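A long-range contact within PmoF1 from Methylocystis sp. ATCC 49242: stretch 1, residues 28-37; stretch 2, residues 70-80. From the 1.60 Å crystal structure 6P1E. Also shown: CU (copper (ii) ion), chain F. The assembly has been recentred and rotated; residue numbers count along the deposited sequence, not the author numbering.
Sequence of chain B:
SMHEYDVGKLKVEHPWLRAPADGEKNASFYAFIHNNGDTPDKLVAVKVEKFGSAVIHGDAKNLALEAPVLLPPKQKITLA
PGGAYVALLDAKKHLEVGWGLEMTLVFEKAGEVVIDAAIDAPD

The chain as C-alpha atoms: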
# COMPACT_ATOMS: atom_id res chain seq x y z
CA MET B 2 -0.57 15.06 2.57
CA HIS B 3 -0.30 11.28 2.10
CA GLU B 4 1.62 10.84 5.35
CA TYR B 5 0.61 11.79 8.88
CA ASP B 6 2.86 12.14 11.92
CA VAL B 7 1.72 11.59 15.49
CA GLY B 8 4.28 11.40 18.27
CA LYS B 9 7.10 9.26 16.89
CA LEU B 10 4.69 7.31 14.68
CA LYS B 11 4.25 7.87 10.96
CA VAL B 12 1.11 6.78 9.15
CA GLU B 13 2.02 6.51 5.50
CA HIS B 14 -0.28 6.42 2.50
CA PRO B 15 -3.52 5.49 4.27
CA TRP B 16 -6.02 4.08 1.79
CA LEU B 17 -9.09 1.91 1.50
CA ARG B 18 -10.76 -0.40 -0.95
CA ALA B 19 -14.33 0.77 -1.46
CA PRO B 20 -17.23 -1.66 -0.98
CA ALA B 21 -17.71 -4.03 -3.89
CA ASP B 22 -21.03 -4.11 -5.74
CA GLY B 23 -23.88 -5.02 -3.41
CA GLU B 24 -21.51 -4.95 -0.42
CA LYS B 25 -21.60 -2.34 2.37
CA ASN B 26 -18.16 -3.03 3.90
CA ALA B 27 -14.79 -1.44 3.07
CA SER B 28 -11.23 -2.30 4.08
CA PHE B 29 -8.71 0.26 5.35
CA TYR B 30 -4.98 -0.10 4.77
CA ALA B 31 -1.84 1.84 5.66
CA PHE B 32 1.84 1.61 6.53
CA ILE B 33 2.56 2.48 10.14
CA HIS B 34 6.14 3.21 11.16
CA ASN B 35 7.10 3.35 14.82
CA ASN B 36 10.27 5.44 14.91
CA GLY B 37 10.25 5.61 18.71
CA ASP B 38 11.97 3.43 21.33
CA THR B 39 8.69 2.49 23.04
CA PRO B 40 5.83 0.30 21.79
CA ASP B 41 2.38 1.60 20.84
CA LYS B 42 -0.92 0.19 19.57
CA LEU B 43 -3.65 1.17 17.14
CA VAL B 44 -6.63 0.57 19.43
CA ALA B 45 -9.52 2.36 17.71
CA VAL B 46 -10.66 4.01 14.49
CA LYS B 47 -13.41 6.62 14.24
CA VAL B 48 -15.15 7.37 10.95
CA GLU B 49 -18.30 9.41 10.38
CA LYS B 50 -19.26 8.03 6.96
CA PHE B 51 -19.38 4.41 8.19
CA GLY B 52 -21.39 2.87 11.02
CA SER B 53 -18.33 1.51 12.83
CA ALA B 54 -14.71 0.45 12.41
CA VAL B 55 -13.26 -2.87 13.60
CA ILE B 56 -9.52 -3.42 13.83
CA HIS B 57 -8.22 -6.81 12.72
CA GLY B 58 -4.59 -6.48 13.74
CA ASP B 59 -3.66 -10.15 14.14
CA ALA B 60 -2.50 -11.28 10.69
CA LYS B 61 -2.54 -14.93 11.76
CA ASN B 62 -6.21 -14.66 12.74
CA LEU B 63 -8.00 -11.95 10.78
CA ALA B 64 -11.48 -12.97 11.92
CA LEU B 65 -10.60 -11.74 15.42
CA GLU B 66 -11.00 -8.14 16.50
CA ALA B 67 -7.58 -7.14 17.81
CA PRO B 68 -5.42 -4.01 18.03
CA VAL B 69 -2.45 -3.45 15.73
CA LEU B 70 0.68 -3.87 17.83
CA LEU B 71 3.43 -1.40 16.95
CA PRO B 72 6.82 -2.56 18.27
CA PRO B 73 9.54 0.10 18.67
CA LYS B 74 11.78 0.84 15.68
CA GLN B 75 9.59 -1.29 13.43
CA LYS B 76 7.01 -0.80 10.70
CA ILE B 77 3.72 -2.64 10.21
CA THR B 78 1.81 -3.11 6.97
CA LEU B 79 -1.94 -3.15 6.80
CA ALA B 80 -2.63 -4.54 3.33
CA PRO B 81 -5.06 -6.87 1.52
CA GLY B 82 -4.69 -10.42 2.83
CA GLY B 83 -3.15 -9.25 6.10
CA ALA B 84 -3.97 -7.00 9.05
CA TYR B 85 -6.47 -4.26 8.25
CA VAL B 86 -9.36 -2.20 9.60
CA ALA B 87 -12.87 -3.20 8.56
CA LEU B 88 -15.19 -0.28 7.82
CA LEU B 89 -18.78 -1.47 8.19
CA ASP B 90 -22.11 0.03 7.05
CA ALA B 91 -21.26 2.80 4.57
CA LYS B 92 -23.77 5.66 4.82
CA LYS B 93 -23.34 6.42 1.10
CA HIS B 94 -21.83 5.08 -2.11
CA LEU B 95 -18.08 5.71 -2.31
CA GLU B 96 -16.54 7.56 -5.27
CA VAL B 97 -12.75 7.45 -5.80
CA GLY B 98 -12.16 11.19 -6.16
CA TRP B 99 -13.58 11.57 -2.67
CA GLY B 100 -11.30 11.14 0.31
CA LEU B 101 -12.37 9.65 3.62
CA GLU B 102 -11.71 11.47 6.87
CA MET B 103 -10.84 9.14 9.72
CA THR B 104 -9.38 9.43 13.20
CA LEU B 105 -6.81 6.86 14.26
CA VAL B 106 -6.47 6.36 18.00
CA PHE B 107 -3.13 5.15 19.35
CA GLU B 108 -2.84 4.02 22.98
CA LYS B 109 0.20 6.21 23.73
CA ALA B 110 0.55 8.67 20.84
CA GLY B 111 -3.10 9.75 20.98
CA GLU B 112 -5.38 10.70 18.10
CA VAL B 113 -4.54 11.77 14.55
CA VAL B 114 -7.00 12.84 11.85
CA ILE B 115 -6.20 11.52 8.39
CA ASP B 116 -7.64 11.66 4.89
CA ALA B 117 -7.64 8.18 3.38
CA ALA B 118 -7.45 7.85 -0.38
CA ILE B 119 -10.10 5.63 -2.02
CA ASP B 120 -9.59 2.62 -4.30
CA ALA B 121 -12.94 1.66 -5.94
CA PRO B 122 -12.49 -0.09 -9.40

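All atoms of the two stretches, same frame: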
# COMPACT_ATOMS: atom_id res chain seq x y z
N SER B 28 -12.43 -1.89 3.36
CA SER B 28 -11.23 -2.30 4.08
C SER B 28 -10.21 -1.18 4.06
O SER B 28 -9.91 -0.64 2.99
CB SER B 28 -10.64 -3.56 3.44
OG SER B 28 -11.55 -4.64 3.51
N PHE B 29 -9.66 -0.84 5.22
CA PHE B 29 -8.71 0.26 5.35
C PHE B 29 -7.30 -0.28 5.55
O PHE B 29 -7.08 -1.21 6.34
CB PHE B 29 -9.09 1.18 6.51
CG PHE B 29 -8.01 2.16 6.89
CD1 PHE B 29 -7.88 3.37 6.23
CD2 PHE B 29 -7.13 1.87 7.93
CE1 PHE B 29 -6.89 4.26 6.59
CE2 PHE B 29 -6.14 2.76 8.29
CZ PHE B 29 -6.02 3.96 7.62
N TYR B 30 -6.36 0.36 4.86
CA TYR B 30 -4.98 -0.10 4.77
C TYR B 30 -4.05 1.09 4.97
O TYR B 30 -4.42 2.23 4.72
CB TYR B 30 -4.72 -0.75 3.41
CG TYR B 30 -5.66 -1.88 3.07
CD1 TYR B 30 -5.67 -3.06 3.81
CD2 TYR B 30 -6.52 -1.79 1.98
CE1 TYR B 30 -6.52 -4.09 3.49
CE2 TYR B 30 -7.37 -2.82 1.65
CZ TYR B 30 -7.37 -3.97 2.41
OH TYR B 30 -8.22 -5.00 2.08
N ALA B 31 -2.83 0.80 5.41
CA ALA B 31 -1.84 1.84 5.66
C ALA B 31 -0.51 1.20 6.01
O ALA B 31 -0.42 -0.01 6.22
CB ALA B 31 -2.29 2.76 6.79
N PHE B 32 0.54 2.02 6.02
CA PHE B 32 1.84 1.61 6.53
C PHE B 32 2.14 2.43 7.76
O PHE B 32 2.20 3.66 7.69
CB PHE B 32 2.91 1.80 5.46
CG PHE B 32 2.54 1.21 4.12
CD1 PHE B 32 2.91 -0.07 3.79
CD2 PHE B 32 1.79 1.94 3.21
CE1 PHE B 32 2.57 -0.62 2.57
CE2 PHE B 32 1.44 1.40 1.99
CZ PHE B 32 1.83 0.12 1.67
N ILE B 33 2.34 1.77 8.89
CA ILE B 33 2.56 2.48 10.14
C ILE B 33 3.97 2.20 10.64
O ILE B 33 4.33 1.06 10.92
CB ILE B 33 1.52 2.09 11.21
CG1 ILE B 33 0.11 2.31 10.66
CG2 ILE B 33 1.73 2.92 12.48
CD1 ILE B 33 -1.01 1.82 11.57
N HIS B 34 4.75 3.27 10.73
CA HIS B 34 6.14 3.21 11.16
C HIS B 34 6.23 3.72 12.59
O HIS B 34 5.78 4.83 12.89
CB HIS B 34 7.03 4.05 10.25
CG HIS B 34 7.09 3.56 8.84
ND1 HIS B 34 8.24 3.04 8.28
CD2 HIS B 34 6.15 3.51 7.87
CE1 HIS B 34 8.00 2.69 7.03
NE2 HIS B 34 6.74 2.97 6.76
N ASN B 35 6.80 2.91 13.47
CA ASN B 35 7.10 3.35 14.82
C ASN B 35 8.59 3.68 14.92
O ASN B 35 9.43 2.78 15.02
CB ASN B 35 6.72 2.29 15.85
CG ASN B 35 6.87 2.78 17.28
OD1 ASN B 35 7.40 3.87 17.52
ND2 ASN B 35 6.41 1.98 18.24
N ASN B 36 8.90 4.97 14.88
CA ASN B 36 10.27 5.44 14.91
C ASN B 36 10.74 5.75 16.33
O ASN B 36 11.81 6.32 16.53
CB ASN B 36 10.43 6.68 14.03
CG ASN B 36 10.16 6.40 12.57
OD1 ASN B 36 10.52 5.34 12.05
ND2 ASN B 36 9.52 7.35 11.89
N GLY B 37 9.92 5.37 17.32
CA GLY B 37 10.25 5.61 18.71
C GLY B 37 10.85 4.37 19.36
O GLY B 37 10.89 3.30 18.74
N LEU B 70 -0.49 -4.09 16.99
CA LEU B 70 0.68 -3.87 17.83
C LEU B 70 1.78 -3.20 17.02
O LEU B 70 2.04 -3.57 15.87
CB LEU B 70 1.17 -5.20 18.42
CG LEU B 70 0.11 -6.00 19.19
CD1 LEU B 70 0.74 -7.24 19.82
CD2 LEU B 70 -0.58 -5.15 20.25
N LEU B 71 2.42 -2.21 17.62
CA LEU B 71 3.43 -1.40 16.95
C LEU B 71 4.73 -1.42 17.75
O LEU B 71 4.99 -0.52 18.55
CB LEU B 71 2.94 0.04 16.76
CG LEU B 71 1.64 0.16 15.96
CD1 LEU B 71 1.05 1.55 16.10
CD2 LEU B 71 1.88 -0.19 14.50
N PRO B 72 5.55 -2.46 17.55
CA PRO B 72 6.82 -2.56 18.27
C PRO B 72 7.74 -1.38 17.96
O PRO B 72 7.63 -0.79 16.88
CB PRO B 72 7.43 -3.87 17.76
CG PRO B 72 6.28 -4.64 17.21
CD PRO B 72 5.32 -3.63 16.68
N PRO B 73 8.64 -1.03 18.90
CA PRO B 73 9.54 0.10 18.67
C PRO B 73 10.49 -0.15 17.50
O PRO B 73 10.89 -1.29 17.27
CB PRO B 73 10.32 0.20 19.99
CG PRO B 73 10.22 -1.15 20.60
CD PRO B 73 8.89 -1.70 20.19
N LYS B 74 10.81 0.91 16.76
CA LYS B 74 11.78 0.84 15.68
C LYS B 74 11.41 -0.22 14.65
O LYS B 74 12.28 -0.90 14.10
CB LYS B 74 13.18 0.58 16.24
CG LYS B 74 13.64 1.63 17.24
CD LYS B 74 13.70 3.02 16.60
CE LYS B 74 14.33 4.03 17.54
NZ LYS B 74 14.44 5.38 16.91
N GLN B 75 10.11 -0.37 14.43
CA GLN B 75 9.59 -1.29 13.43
C GLN B 75 8.44 -0.66 12.67
O GLN B 75 7.84 0.32 13.12
CB GLN B 75 9.13 -2.61 14.06
CG GLN B 75 10.27 -3.48 14.57
CD GLN B 75 9.82 -4.91 14.84
OE1 GLN B 75 9.13 -5.52 14.02
NE2 GLN B 75 10.24 -5.45 15.97
N LYS B 76 8.13 -1.23 11.51
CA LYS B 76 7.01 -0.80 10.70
C LYS B 76 6.04 -1.96 10.54
O LYS B 76 6.46 -3.12 10.54
CB LYS B 76 7.49 -0.30 9.35
CG LYS B 76 8.24 -1.35 8.55
CD LYS B 76 9.34 -0.75 7.69
CE LYS B 76 10.20 -1.85 7.07
NZ LYS B 76 10.95 -1.40 5.86
N ILE B 77 4.76 -1.64 10.40
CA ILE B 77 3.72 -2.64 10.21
C ILE B 77 2.90 -2.28 8.99
O ILE B 77 2.49 -1.13 8.82
CB ILE B 77 2.79 -2.75 11.44
CG1 ILE B 77 3.59 -3.07 12.70
CG2 ILE B 77 1.72 -3.82 11.20
CD1 ILE B 77 4.29 -4.42 12.69
N THR B 78 2.64 -3.28 8.15
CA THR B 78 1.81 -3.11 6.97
C THR B 78 0.41 -3.61 7.18
O THR B 78 0.20 -4.78 7.53
CB THR B 78 2.38 -3.87 5.77
OG1 THR B 78 3.77 -3.60 5.65
CG2 THR B 78 1.67 -3.47 4.48
N LEU B 79 -0.56 -2.73 6.96
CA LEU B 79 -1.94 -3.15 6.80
C LEU B 79 -2.21 -3.18 5.31
O LEU B 79 -2.18 -2.14 4.65
CB LEU B 79 -2.91 -2.21 7.52
CG LEU B 79 -2.62 -1.91 9.00
CD1 LEU B 79 -3.77 -1.11 9.60
CD2 LEU B 79 -2.36 -3.17 9.80
N ALA B 80 -2.46 -4.37 4.77
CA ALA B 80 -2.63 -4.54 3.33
C ALA B 80 -3.57 -5.70 3.06
O ALA B 80 -3.78 -6.54 3.94
CB ALA B 80 -1.29 -4.77 2.65
CU CU F . 6.12 2.70 4.88

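Strand 28-35 and the strand segment 75-79 run antiparallel: their N-to-C directions differ by 167°, their axes approach to 4.6 Å, and the contact buries 847 Å² summed over both sides. Leu70, at the start of stretch 2, stays out of reach. Leu71 makes the first contact, with its CA-to-CB bond pointing toward stretch 1. Its CD2 lies 3.7 Å from Ile33 CG2, an apolar contact, while its carbonyl serves a polar role: Asn35 ND2 donates to Leu71 O at 2.9 Å, with an N-H...O angle of 149°. The same Asn35 side chain accepts through OD1 from Gly37 N at 2.9 Å, so one carboxamide holds the loop that follows its own strand through OD1 and reaches stretch 2 through ND2.

A type II turn from Pro72 to Gln75 then redirects the chain. Pro73 packs its CB 3.4 Å from Gly37 O. Lys74 has the positive phi and psi (56°/36°) typical of the third position in such a turn. Its CA-to-CB bond points away from stretch 1, yet the side chain bends through two m rotamers and then extends, bringing NZ to 2.8 Å from Asn36 O in a hydrogen bond. The Lys74 backbone adds a weak bond, N to Gly37 O, at 3.1 Å and 127°.

The pairing at Gln75 is lopsided. Asn35 N donates to Gln75 O at 2.8 Å and 162°, whereas the return bond from Gln75 N to Asn35 O is weak, at 3.3 Å and 124°. From Lys76 to Leu79 the pairs alternate regularly between non-hydrogen-bonded and hydrogen-bonded. Lys76 faces His34 in a non-hydrogen-bonded pair with CA atoms 4.1 Å apart. Lys76 CB lies over one face of the imidazole, 3.8 Å from the centroid of the His34 ring and 20° off its normal, a CH-pi contact. On that ring, His34 NE2 binds the copper ion CU at 2.0 Å, with another ligand from elsewhere in the structure.

Ile77 pairs with Ile33 through two nearly straight bonds: Ile33 N to Ile77 O (2.9 Å, 175°) and Ile77 N to Ile33 O (2.8 Å, 163°). Thr78 sits on the same sheet face as Lys76, His34 and Phe32; its CG2 approaches Phe32 CE1 to 3.5 Å.

Leu79 closes the ladder with Ala31: Leu79 N donates to Ala31 O (2.8 Å, 156°), and Ala31 N to Leu79 O (3.1 Å, 146°). Its side chain shares a face with Ile33, where Leu79 CD1 comes within 4.5 Å of Ile33 CD1. Finally, the Tyr30 ring reaches the backbone beyond the strand, with CE1 3.4 Å from Ala80 C.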